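Local coordinates for protein CEP104 (Gallus gallus, PDB 5JO8) that is a centriolar protein whose helical TOG domain probably binds tubulin or microtubules, at residues E39-A44 / L62-K67; R32-A37 / G48-S53; F219-L224 / L251-P256; F211-V216 / R244-A249. One frame throughout, in Å; residues are numbered along the deposited sequence.

Contact 1: E39-A44 / L62-K67; sequences EVFGEA and LAVYKK
F41 lays one face of its phenyl ring against V64 of helix 54-69. The methyl CG2 of V64 stands 4.2 Å from the centre of the F41 ring and only 5° off its normal, a well-centred CH-pi contact, while the other branch reaches past the ring's end, with V64 CG1 3.7 Å from F41 CZ. The two side chains cross at about a right angle. On the opposite face lies V40 CG1, 3.7 Å above the plane of the F41 ring and also over its centre, so the phenyl is clamped between two valines. F41 CG is anti to its own carbonyl carbon (chi1 -61°), which sends the ring across the gap to helix 54-69. Here the helical-repeat build of a TOG domain is at work: short helices at the N-terminal end are stacked on a long one, with A86 of helix 77-94 touching both V40 and F41, and L45 of helix 43-49 and L109 of helix 100-121 adding to the cover of V64. The exposed K67 lies alongside. Its CG comes to the edge of the F41 ring near its plane, 4.4 Å from F41 CE1, and bends at chi2 and chi4 bring the ammonium toward the end of helix 35-41. There K67 NZ stops 4.0 Å from V40 O, too far for a hydrogen bond. Just beyond F41 the chain turns at G42, whose positive phi (91°) would press any CB against the carbonyl oxygen of F41; G42 also holds the N-cap position of helix 43-49.

Contact 2: R32-A37 / G48-S53; sequences REASPA and GAYSKS
Y50 reaches from the end of helix 43-49 to E33 and A34, where one short helix of this TOG domain gives way to the next. Its CB points at the 32-37 segment, and CG lies anti to the carbonyl carbon (chi1 -83°), which carries the ring straight across the gap. The methyl of A34 approaches the ring obliquely, with Y50 CE1 4.1 Å from A34 CB; the carboxylate of E33 comes to the ring's edge, with Y50 CE2 3.4 Å from E33 OE1. At the tip the hydroxyl donates a hydrogen bond, Y50 OH to E33 OE1, 2.9 Å long. The acceptor oxygen lies in the plane of the ring and is met on its anti side, 15° out of the carboxylate plane. Carboxylate and ring are turned 56° apart. A phenylalanine in place of Y50 would probably keep the ring's packing but leave E33 OE1 without this donor and the carboxylate freer to swing. E33 presents OE1 from a chain that is extended beyond CG, while its OE2 has a long, weak ion pair with K29. The ring has further company from helix 77-94: R93 makes a cation-pi contact with it and F89 touches it, and F89 and V46 also press on A34. Just after Y50 the chain folds into an ST turn, in which S53 N donates to S51 OG at 2.8 Å. The tyrosine hydroxyl itself also rests on the alanine methyl, Y50 OH lying 3.6 Å from A34 CB.

Contact 3: F219-L224 / L251-P256; sequences FATGAL and LEYLPP
This is a small, mostly apolar contact between neighbouring helical elements near the C-terminal end of the solenoid-like TOG fold: T221 on helix 213-223 fits against Y253 and L254, where helix 247-253 runs out into a proline-containing loop. T221 carries the whole of its side, pointing its CB at the 251-256 segment. Its methyl touches both partners, T221 CG2 lying 3.8 Å from L254 CD2 and 4.0 Å from Y253 CE2. The hydroxyl comes to the edge of the tyrosine ring, near its plane, with T221 OG1 3.8 Å from Y253 CE2, which is van der Waals contact and not a hydrogen bond. Its polar needs are met at home: chi1 of 58° places OG1 between the backbone N and the carbonyl carbon, from where it bonds to M217 O one turn back. L254 approaches obliquely and is buried by L270 and F274 of helix 265-276, so it joins that last helix to helix 213-223. Y253 lies nearer the surface and also rests on M217 and K218. Next to CE2 in the same ring, Y253 CD2 comes to 4.2 Å from T221 CG2.

Contact 4: F211-V216 / R244-A249; sequences FTISNV and RKHKAA
H246 turns one face of its imidazole to I213, whose CD1 lies 3.5 Å from the centroid of the H246 ring and 23° off the normal, a CH-pi contact. The opposite face is covered from the preceding residue, K245 at the end of helix 229-245, whose CB packs 3.4 Å from the plane of the H246 ring and toward its rim. The imidazole is thus held flat between an aliphatic chain of its own segment and one from the start of helix 213-223. The isoleucine leans obliquely over the ring and is displaced to one side, with I213 CD1 3.2 Å from H246 ND1, a tight approach; its CG1 follows over the ring, 4.0 Å from H246 CG. With CG anti to the carbonyl carbon (chi1 -52°), H246 brings its ring up to meet this chain. H246 also occupies the N-cap position at the break between helices 229-245 and 247-253 of the TOG-type helical stack. Were the imidazole cut back to an alanine here, I213 CD1 is likely to lose the flat surface it rests on and a gap to open between the two helix starts. One turn on, A249 completes the apolar patch, its CB 4.1 Å from I213 CG2. Behind I213 the start of helix 213-223 is fixed by a capping box: N215 N donates to T212 OG1 (3.0 Å), and T212 N to N215 OD1, while N215 ND2 bonds to G210 O. With I213 offering only carbon to the imidazole face, cohesion here rests on dispersion and CH-pi attraction, without polar bonding between the segments.

How the contacts relate
From the N terminus, residues 32-37 open contact 2 and 39-44 open contact 1; 48-53 then close the first and 62-67 the second, so the two loops cross and tie helices 28-33 and 35-41 to the end of helix 43-49 and to helix 54-69. The pattern recurs toward the C terminus: 211-216 open contact 4, 219-224 open contact 3, and 244-249 and 251-256 close them in the same order, binding both halves of helix 213-223 to the region of helix 247-253. Within each pair the centres are 10 Å apart. Between pairs the centres lie 46 to 49 Å apart, on opposite sides of the chain's centre, so the pairs fasten separate ends of the elongated helical fold.

Contact 1: E39-A44 / L62-K67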
loop_
_atom_site.group_PDB
_atom_site.type_symbol
_atom_site.label_atom_id
_atom_site.label_comp_id
_atom_site.label_asym_id
_atom_site.label_seq_id
_atom_site.Cartn_x
_atom_site.Cartn_y
_atom_site.Cartn_z
ATOM N N GLU A 39 -16.143 21.633 4.177
ATOM C CA GLU A 39 -16.843 22.283 3.074
ATOM C C GLU A 39 -17.708 21.306 2.289
ATOM O O GLU A 39 -18.767 21.668 1.782
ATOM C CB GLU A 39 -15.843 22.948 2.134
ATOM C CG GLU A 39 -16.011 24.446 2.045
ATOM C CD GLU A 39 -14.881 25.122 1.302
ATOM O OE1 GLU A 39 -13.802 24.511 1.163
ATOM O OE2 GLU A 39 -15.074 26.273 0.858
ATOM N N VAL A 40 -17.254 20.062 2.202
ATOM C CA VAL A 40 -17.942 19.052 1.415
ATOM C C VAL A 40 -18.990 18.307 2.234
ATOM O O VAL A 40 -20.105 18.073 1.762
ATOM C CB VAL A 40 -16.924 18.055 0.803
ATOM C CG1 VAL A 40 -17.634 16.877 0.155
ATOM C CG2 VAL A 40 -16.030 18.760 -0.195
ATOM N N PHE A 41 -18.624 17.918 3.455
ATOM C CA PHE A 41 -19.482 17.037 4.246
ATOM C C PHE A 41 -20.207 17.682 5.421
ATOM O O PHE A 41 -21.099 17.075 6.004
ATOM C CB PHE A 41 -18.667 15.858 4.775
ATOM C CG PHE A 41 -18.084 15.009 3.699
ATOM C CD1 PHE A 41 -18.904 14.346 2.801
ATOM C CD2 PHE A 41 -16.712 14.862 3.588
ATOM C CE1 PHE A 41 -18.365 13.551 1.805
ATOM C CE2 PHE A 41 -16.173 14.074 2.593
ATOM C CZ PHE A 41 -16.991 13.424 1.701
ATOM N N GLY A 42 -19.799 18.888 5.789
ATOM C CA GLY A 42 -20.355 19.529 6.963
ATOM C C GLY A 42 -19.556 19.223 8.210
ATOM O O GLY A 42 -18.883 18.187 8.303
ATOM N N GLU A 43 -19.624 20.126 9.179
ATOM C CA GLU A 43 -18.818 19.988 10.378
ATOM C C GLU A 43 -19.260 18.818 11.257
ATOM O O GLU A 43 -18.424 18.184 11.910
ATOM C CB GLU A 43 -18.783 21.298 11.176
ATOM C CG GLU A 43 -17.910 21.226 12.418
ATOM C CD GLU A 43 -17.668 22.577 13.053
ATOM O OE1 GLU A 43 -18.007 23.601 12.427
ATOM O OE2 GLU A 43 -17.130 22.604 14.181
ATOM N N ALA A 44 -20.557 18.512 11.261
ATOM C CA ALA A 44 -21.076 17.432 12.102
ATOM C C ALA A 44 -20.447 16.086 11.739
ATOM O O ALA A 44 -19.978 15.349 12.615
ATOM C CB ALA A 44 -22.599 17.355 12.007
ATOM N N LEU A 62 -18.982 5.529 7.198
ATOM C CA LEU A 62 -20.107 4.906 6.513
ATOM C C LEU A 62 -21.053 5.953 5.925
ATOM O O LEU A 62 -21.668 5.721 4.884
ATOM C CB LEU A 62 -20.837 3.941 7.451
ATOM C CG LEU A 62 -19.951 2.764 7.874
ATOM C CD1 LEU A 62 -20.691 1.830 8.823
ATOM C CD2 LEU A 62 -19.431 2.011 6.647
ATOM N N ALA A 63 -21.164 7.102 6.581
ATOM C CA ALA A 63 -21.987 8.189 6.042
ATOM C C ALA A 63 -21.356 8.785 4.791
ATOM O O ALA A 63 -22.063 9.171 3.858
ATOM C CB ALA A 63 -22.220 9.280 7.081
ATOM N N VAL A 64 -20.028 8.867 4.778
ATOM C CA VAL A 64 -19.311 9.351 3.608
ATOM C C VAL A 64 -19.513 8.371 2.467
ATOM O O VAL A 64 -19.759 8.785 1.332
ATOM C CB VAL A 64 -17.823 9.578 3.917
ATOM C CG1 VAL A 64 -17.034 9.868 2.635
ATOM C CG2 VAL A 64 -17.661 10.702 4.912
ATOM N N TYR A 65 -19.431 7.078 2.770
ATOM C CA TYR A 65 -19.686 6.050 1.776
ATOM C C TYR A 65 -21.075 6.247 1.170
ATOM O O TYR A 65 -21.236 6.264 -0.047
ATOM C CB TYR A 65 -19.576 4.658 2.418
ATOM C CG TYR A 65 -20.123 3.547 1.549
ATOM C CD1 TYR A 65 -21.481 3.225 1.578
ATOM C CD2 TYR A 65 -19.299 2.833 0.688
ATOM C CE1 TYR A 65 -21.996 2.238 0.781
ATOM C CE2 TYR A 65 -19.817 1.826 -0.120
ATOM C CZ TYR A 65 -21.168 1.538 -0.056
ATOM O OH TYR A 65 -21.708 0.558 -0.848
ATOM N N LYS A 66 -22.083 6.391 2.023
ATOM C CA LYS A 66 -23.437 6.627 1.531
ATOM C C LYS A 66 -23.561 7.907 0.688
ATOM O O LYS A 66 -24.189 7.897 -0.380
ATOM C CB LYS A 66 -24.420 6.677 2.695
ATOM C CG LYS A 66 -25.855 6.927 2.260
ATOM C CD LYS A 66 -26.796 6.728 3.431
ATOM C CE LYS A 66 -28.222 7.092 3.067
ATOM N NZ LYS A 66 -28.782 6.179 2.041
ATOM N N LYS A 67 -22.974 9.004 1.159
ATOM C CA LYS A 67 -23.081 10.283 0.446
ATOM C C LYS A 67 -22.465 10.176 -0.955
ATOM O O LYS A 67 -23.057 10.618 -1.945
ATOM C CB LYS A 67 -22.422 11.408 1.250
ATOM C CG LYS A 67 -22.519 12.797 0.603
ATOM C CD LYS A 67 -23.943 13.314 0.626
ATOM C CE LYS A 67 -24.043 14.688 -0.025
ATOM N NZ LYS A 67 -23.190 15.695 0.667
#

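Contact 2: R32-A37 / G48-S53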
loop_
_atom_site.group_PDB
_atom_site.type_symbol
_atom_site.label_atom_id
_atom_site.label_comp_id
_atom_site.label_asym_id
_atom_site.label_seq_id
_atom_site.Cartn_x
_atom_site.Cartn_y
_atom_site.Cartn_z
ATOM N N ARG A 32 -8.957 23.895 10.647
ATOM C CA ARG A 32 -8.237 24.382 9.477
ATOM C C ARG A 32 -7.821 23.241 8.552
ATOM O O ARG A 32 -8.042 23.310 7.341
ATOM C CB ARG A 32 -7.024 25.233 9.874
ATOM C CG ARG A 32 -6.172 24.645 10.983
ATOM C CD ARG A 32 -4.847 25.383 11.100
ATOM N NE ARG A 32 -4.061 24.920 12.240
ATOM C CZ ARG A 32 -4.181 25.409 13.470
ATOM N NH1 ARG A 32 -3.428 24.933 14.453
ATOM N NH2 ARG A 32 -5.056 26.375 13.715
ATOM N N GLU A 33 -7.231 22.193 9.121
ATOM C CA GLU A 33 -6.742 21.082 8.310
ATOM C C GLU A 33 -7.886 20.359 7.596
ATOM O O GLU A 33 -7.752 19.967 6.437
ATOM C CB GLU A 33 -5.881 20.111 9.135
ATOM C CG GLU A 33 -6.619 19.314 10.205
ATOM C CD GLU A 33 -5.720 18.302 10.906
ATOM O OE1 GLU A 33 -6.218 17.226 11.304
ATOM O OE2 GLU A 33 -4.511 18.587 11.057
ATOM N N ALA A 34 -9.022 20.224 8.272
ATOM C CA ALA A 34 -10.169 19.540 7.686
ATOM C C ALA A 34 -11.147 20.470 6.966
ATOM O O ALA A 34 -12.264 20.057 6.650
ATOM C CB ALA A 34 -10.899 18.729 8.747
ATOM N N SER A 35 -10.735 21.711 6.701
ATOM C CA SER A 35 -11.609 22.685 6.033
ATOM C C SER A 35 -12.232 22.193 4.720
ATOM O O SER A 35 -13.442 22.318 4.538
ATOM C CB SER A 35 -10.908 24.040 5.824
ATOM O OG SER A 35 -10.986 24.839 6.991
ATOM N N PRO A 36 -11.415 21.636 3.799
ATOM C CA PRO A 36 -12.026 21.164 2.551
ATOM C C PRO A 36 -13.047 20.055 2.787
ATOM O O PRO A 36 -14.081 20.040 2.124
ATOM C CB PRO A 36 -10.829 20.626 1.760
ATOM C CG PRO A 36 -9.662 21.358 2.306
ATOM C CD PRO A 36 -9.946 21.505 3.761
ATOM N N ALA A 37 -12.754 19.151 3.722
ATOM C CA ALA A 37 -13.680 18.091 4.097
ATOM C C ALA A 37 -14.948 18.653 4.740
ATOM O O ALA A 37 -16.039 18.162 4.487
ATOM C CB ALA A 37 -13.009 17.092 5.030
ATOM N N GLY A 48 -17.606 13.830 13.794
ATOM C CA GLY A 48 -17.738 12.400 14.025
ATOM C C GLY A 48 -16.472 11.641 13.655
ATOM O O GLY A 48 -15.989 10.806 14.420
ATOM N N ALA A 49 -15.922 11.934 12.482
ATOM C CA ALA A 49 -14.688 11.281 12.028
ATOM C C ALA A 49 -13.503 11.511 12.975
ATOM O O ALA A 49 -12.611 10.665 13.087
ATOM C CB ALA A 49 -14.332 11.736 10.610
ATOM N N TYR A 50 -13.489 12.658 13.650
ATOM C CA TYR A 50 -12.399 12.999 14.565
ATOM C C TYR A 50 -12.704 12.608 16.008
ATOM O O TYR A 50 -11.882 12.836 16.896
ATOM C CB TYR A 50 -12.104 14.503 14.519
ATOM C CG TYR A 50 -11.198 14.965 13.394
ATOM C CD1 TYR A 50 -11.624 14.947 12.076
ATOM C CD2 TYR A 50 -9.929 15.461 13.659
ATOM C CE1 TYR A 50 -10.805 15.383 11.054
ATOM C CE2 TYR A 50 -9.101 15.894 12.644
ATOM C CZ TYR A 50 -9.542 15.853 11.341
ATOM O OH TYR A 50 -8.730 16.286 10.313
ATOM N N SER A 51 -13.875 12.022 16.241
ATOM C CA SER A 51 -14.333 11.737 17.603
ATOM C C SER A 51 -13.454 10.719 18.333
ATOM O O SER A 51 -12.878 9.821 17.723
ATOM C CB SER A 51 -15.781 11.242 17.591
ATOM O OG SER A 51 -16.182 10.789 18.878
ATOM N N LYS A 52 -13.368 10.863 19.650
ATOM C CA LYS A 52 -12.676 9.875 20.469
ATOM C C LYS A 52 -13.524 8.612 20.611
ATOM O O LYS A 52 -13.034 7.566 21.034
ATOM C CB LYS A 52 -12.307 10.460 21.835
ATOM C CG LYS A 52 -11.211 11.521 21.772
ATOM C CD LYS A 52 -9.931 10.960 21.164
ATOM C CE LYS A 52 -8.900 12.053 20.922
ATOM N NZ LYS A 52 -9.380 13.065 19.938
ATOM N N SER A 53 -14.794 8.710 20.235
ATOM C CA SER A 53 -15.696 7.570 20.243
ATOM C C SER A 53 -15.605 6.796 18.925
ATOM O O SER A 53 -15.895 7.336 17.858
ATOM C CB SER A 53 -17.130 8.048 20.473
ATOM O OG SER A 53 -18.060 7.052 20.093
#

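Contact 3: F219-L224 / L251-P256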
loop_
_atom_site.group_PDB
_atom_site.type_symbol
_atom_site.label_atom_id
_atom_site.label_comp_id
_atom_site.label_asym_id
_atom_site.label_seq_id
_atom_site.Cartn_x
_atom_site.Cartn_y
_atom_site.Cartn_z
ATOM N N PHE A 219 15.824 -3.769 -4.972
ATOM C CA PHE A 219 15.102 -4.008 -3.724
ATOM C C PHE A 219 15.613 -5.240 -2.975
ATOM O O PHE A 219 15.957 -5.162 -1.793
ATOM C CB PHE A 219 13.599 -4.144 -3.987
ATOM C CG PHE A 219 12.820 -4.583 -2.780
ATOM C CD1 PHE A 219 12.492 -3.681 -1.782
ATOM C CD2 PHE A 219 12.442 -5.920 -2.624
ATOM C CE1 PHE A 219 11.783 -4.088 -0.656
ATOM C CE2 PHE A 219 11.733 -6.332 -1.504
ATOM C CZ PHE A 219 11.398 -5.418 -0.523
ATOM N N ALA A 220 15.662 -6.373 -3.672
ATOM C CA ALA A 220 16.030 -7.646 -3.050
ATOM C C ALA A 220 17.460 -7.628 -2.527
ATOM O O ALA A 220 17.724 -8.130 -1.432
ATOM C CB ALA A 220 15.837 -8.791 -4.034
ATOM N N THR A 221 18.386 -7.050 -3.289
ATOM C CA THR A 221 19.769 -7.046 -2.833
ATOM C C THR A 221 19.910 -6.100 -1.639
ATOM O O THR A 221 20.709 -6.342 -0.733
ATOM C CB THR A 221 20.785 -6.715 -3.957
ATOM O OG1 THR A 221 20.485 -5.438 -4.529
ATOM C CG2 THR A 221 20.754 -7.782 -5.051
ATOM N N GLY A 222 19.108 -5.042 -1.620
ATOM C CA GLY A 222 19.046 -4.186 -0.451
ATOM C C GLY A 222 18.566 -4.956 0.768
ATOM O O GLY A 222 19.136 -4.839 1.854
ATOM N N ALA A 223 17.516 -5.754 0.581
ATOM C CA ALA A 223 16.930 -6.530 1.670
ATOM C C ALA A 223 17.881 -7.603 2.220
ATOM O O ALA A 223 17.719 -8.043 3.355
ATOM C CB ALA A 223 15.601 -7.161 1.228
ATOM N N LEU A 224 18.861 -8.015 1.413
ATOM C CA LEU A 224 19.849 -9.005 1.851
ATOM C C LEU A 224 20.727 -8.448 2.957
ATOM O O LEU A 224 21.393 -9.204 3.668
ATOM C CB LEU A 224 20.738 -9.443 0.685
ATOM C CG LEU A 224 20.128 -10.304 -0.422
ATOM C CD1 LEU A 224 21.145 -10.566 -1.526
ATOM C CD2 LEU A 224 19.601 -11.607 0.157
ATOM N N LEU A 251 23.083 -12.717 -12.783
ATOM C CA LEU A 251 24.511 -12.893 -12.555
ATOM C C LEU A 251 25.304 -11.619 -12.861
ATOM O O LEU A 251 26.315 -11.336 -12.215
ATOM C CB LEU A 251 25.038 -14.065 -13.383
ATOM C CG LEU A 251 24.509 -15.422 -12.931
ATOM C CD1 LEU A 251 24.820 -16.475 -13.986
ATOM C CD2 LEU A 251 25.118 -15.794 -11.592
ATOM N N GLU A 252 24.835 -10.866 -13.848
ATOM C CA GLU A 252 25.465 -9.603 -14.224
ATOM C C GLU A 252 25.219 -8.521 -13.180
ATOM O O GLU A 252 25.964 -7.548 -13.101
ATOM C CB GLU A 252 24.963 -9.151 -15.595
ATOM C CG GLU A 252 25.580 -9.927 -16.760
ATOM C CD GLU A 252 24.704 -9.907 -17.998
ATOM O OE1 GLU A 252 23.670 -9.203 -17.987
ATOM O OE2 GLU A 252 25.043 -10.608 -18.977
ATOM N N TYR A 253 24.178 -8.693 -12.373
ATOM C CA TYR A 253 23.843 -7.688 -11.378
ATOM C C TYR A 253 24.676 -7.866 -10.123
ATOM O O TYR A 253 25.178 -6.897 -9.541
ATOM C CB TYR A 253 22.347 -7.762 -11.029
ATOM C CG TYR A 253 21.845 -6.548 -10.279
ATOM C CD1 TYR A 253 21.384 -5.436 -10.969
ATOM C CD2 TYR A 253 21.842 -6.502 -8.892
ATOM C CE1 TYR A 253 20.935 -4.302 -10.292
ATOM C CE2 TYR A 253 21.393 -5.374 -8.203
ATOM C CZ TYR A 253 20.937 -4.284 -8.916
ATOM O OH TYR A 253 20.491 -3.163 -8.252
ATOM N N LEU A 254 24.799 -9.124 -9.697
ATOM C CA LEU A 254 25.387 -9.448 -8.417
ATOM C C LEU A 254 26.889 -9.311 -8.486
ATOM O O LEU A 254 27.469 -9.276 -9.585
ATOM C CB LEU A 254 24.990 -10.880 -8.027
ATOM C CG LEU A 254 23.499 -11.058 -7.738
ATOM C CD1 LEU A 254 23.135 -12.533 -7.758
ATOM C CD2 LEU A 254 23.125 -10.441 -6.389
ATOM N N PRO A 255 27.532 -9.218 -7.311
ATOM C CA PRO A 255 28.992 -9.296 -7.277
ATOM C C PRO A 255 29.446 -10.622 -7.863
ATOM O O PRO A 255 28.683 -11.595 -7.828
ATOM C CB PRO A 255 29.307 -9.247 -5.775
ATOM C CG PRO A 255 28.008 -9.601 -5.080
ATOM C CD PRO A 255 26.955 -9.027 -5.965
ATOM N N PRO A 256 30.671 -10.672 -8.394
ATOM C CA PRO A 256 31.139 -11.930 -8.977
ATOM C C PRO A 256 31.407 -13.000 -7.917
ATOM O O PRO A 256 31.788 -12.702 -6.789
ATOM C CB PRO A 256 32.415 -11.528 -9.719
ATOM C CG PRO A 256 32.851 -10.250 -9.092
ATOM C CD PRO A 256 31.617 -9.562 -8.601
#

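Contact 4: F211-V216 / R244-A249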
loop_
_atom_site.group_PDB
_atom_site.type_symbol
_atom_site.label_atom_id
_atom_site.label_comp_id
_atom_site.label_asym_id
_atom_site.label_seq_id
_atom_site.Cartn_x
_atom_site.Cartn_y
_atom_site.Cartn_z
ATOM N N PHE A 211 6.896 -3.982 -11.951
ATOM C CA PHE A 211 8.094 -4.688 -11.507
ATOM C C PHE A 211 9.022 -4.885 -12.702
ATOM O O PHE A 211 8.570 -5.259 -13.789
ATOM C CB PHE A 211 7.738 -6.077 -10.977
ATOM C CG PHE A 211 6.983 -6.078 -9.673
ATOM C CD1 PHE A 211 7.571 -5.597 -8.512
ATOM C CD2 PHE A 211 5.702 -6.606 -9.604
ATOM C CE1 PHE A 211 6.884 -5.621 -7.304
ATOM C CE2 PHE A 211 5.014 -6.640 -8.398
ATOM C CZ PHE A 211 5.610 -6.149 -7.251
ATOM N N THR A 212 10.313 -4.652 -12.503
ATOM C CA THR A 212 11.296 -4.953 -13.537
ATOM C C THR A 212 12.451 -5.715 -12.905
ATOM O O THR A 212 12.587 -5.744 -11.684
ATOM C CB THR A 212 11.862 -3.672 -14.184
ATOM O OG1 THR A 212 12.578 -2.920 -13.198
ATOM C CG2 THR A 212 10.735 -2.816 -14.772
ATOM N N ILE A 213 13.290 -6.329 -13.733
ATOM C CA ILE A 213 14.461 -7.013 -13.207
ATOM C C ILE A 213 15.307 -6.030 -12.404
ATOM O O ILE A 213 15.788 -6.351 -11.333
ATOM C CB ILE A 213 15.278 -7.684 -14.324
ATOM C CG1 ILE A 213 14.415 -8.699 -15.072
ATOM C CG2 ILE A 213 16.511 -8.353 -13.745
ATOM C CD1 ILE A 213 15.010 -9.134 -16.385
ATOM N N SER A 214 15.456 -4.816 -12.927
ATOM C CA SER A 214 16.278 -3.807 -12.278
ATOM C C SER A 214 15.746 -3.390 -10.909
ATOM O O SER A 214 16.500 -3.371 -9.932
ATOM C CB SER A 214 16.414 -2.575 -13.177
ATOM O OG SER A 214 16.856 -2.932 -14.475
ATOM N N ASN A 215 14.464 -3.040 -10.835
ATOM C CA ASN A 215 13.923 -2.531 -9.570
ATOM C C ASN A 215 13.712 -3.625 -8.520
ATOM O O ASN A 215 13.900 -3.390 -7.332
ATOM C CB ASN A 215 12.738 -1.540 -9.717
ATOM C CG ASN A 215 11.447 -2.180 -10.223
ATOM O OD1 ASN A 215 11.228 -3.389 -10.096
ATOM N ND2 ASN A 215 10.547 -1.344 -10.751
ATOM N N VAL A 216 13.416 -4.836 -8.980
ATOM C CA VAL A 216 13.327 -5.988 -8.079
ATOM C C VAL A 216 14.702 -6.358 -7.521
ATOM O O VAL A 216 14.852 -6.581 -6.316
ATOM C CB VAL A 216 12.670 -7.174 -8.767
ATOM C CG1 VAL A 216 12.821 -8.439 -7.902
ATOM C CG2 VAL A 216 11.204 -6.868 -9.046
ATOM N N ARG A 244 15.700 -18.036 -12.186
ATOM C CA ARG A 244 15.163 -19.108 -13.014
ATOM C C ARG A 244 14.753 -18.589 -14.387
ATOM O O ARG A 244 14.873 -19.295 -15.387
ATOM C CB ARG A 244 13.970 -19.771 -12.320
ATOM C CG ARG A 244 14.313 -20.429 -11.000
ATOM C CD ARG A 244 13.084 -21.050 -10.342
ATOM N NE ARG A 244 13.433 -21.705 -9.085
ATOM C CZ ARG A 244 13.823 -22.970 -8.987
ATOM N NH1 ARG A 244 13.917 -23.722 -10.075
ATOM N NH2 ARG A 244 14.125 -23.481 -7.799
ATOM N N LYS A 245 14.285 -17.345 -14.426
ATOM C CA LYS A 245 13.789 -16.735 -15.654
ATOM C C LYS A 245 14.841 -15.859 -16.333
ATOM O O LYS A 245 14.848 -15.720 -17.559
ATOM C CB LYS A 245 12.550 -15.887 -15.350
ATOM C CG LYS A 245 11.462 -16.612 -14.570
ATOM C CD LYS A 245 10.592 -15.629 -13.796
ATOM C CE LYS A 245 9.113 -15.820 -14.098
ATOM N NZ LYS A 245 8.764 -15.365 -15.474
ATOM N N HIS A 246 15.729 -15.268 -15.537
ATOM C CA HIS A 246 16.623 -14.227 -16.045
ATOM C C HIS A 246 18.057 -14.461 -15.591
ATOM O O HIS A 246 18.687 -13.573 -15.012
ATOM C CB HIS A 246 16.155 -12.858 -15.559
ATOM C CG HIS A 246 14.708 -12.576 -15.832
ATOM N ND1 HIS A 246 14.246 -12.192 -17.072
ATOM C CD2 HIS A 246 13.624 -12.609 -15.020
ATOM C CE1 HIS A 246 12.939 -12.006 -17.014
ATOM N NE2 HIS A 246 12.537 -12.253 -15.781
ATOM N N LYS A 247 18.568 -15.656 -15.862
ATOM C CA LYS A 247 19.864 -16.078 -15.344
ATOM C C LYS A 247 20.994 -15.074 -15.612
ATOM O O LYS A 247 21.696 -14.663 -14.683
ATOM C CB LYS A 247 20.227 -17.457 -15.899
ATOM C CG LYS A 247 21.614 -17.933 -15.530
ATOM C CD LYS A 247 21.815 -19.388 -15.926
ATOM C CE LYS A 247 23.243 -19.836 -15.673
ATOM N NZ LYS A 247 24.213 -19.006 -16.433
ATOM N N ALA A 248 21.150 -14.676 -16.873
ATOM C CA ALA A 248 22.237 -13.784 -17.281
ATOM C C ALA A 248 22.174 -12.439 -16.567
ATOM O O ALA A 248 23.180 -11.972 -16.025
ATOM C CB ALA A 248 22.219 -13.574 -18.795
ATOM N N ALA A 249 20.989 -11.834 -16.565
ATOM C CA ALA A 249 20.786 -10.521 -15.956
ATOM C C ALA A 249 21.091 -10.545 -14.467
ATOM O O ALA A 249 21.707 -9.622 -13.937
ATOM C CB ALA A 249 19.365 -10.038 -16.200
#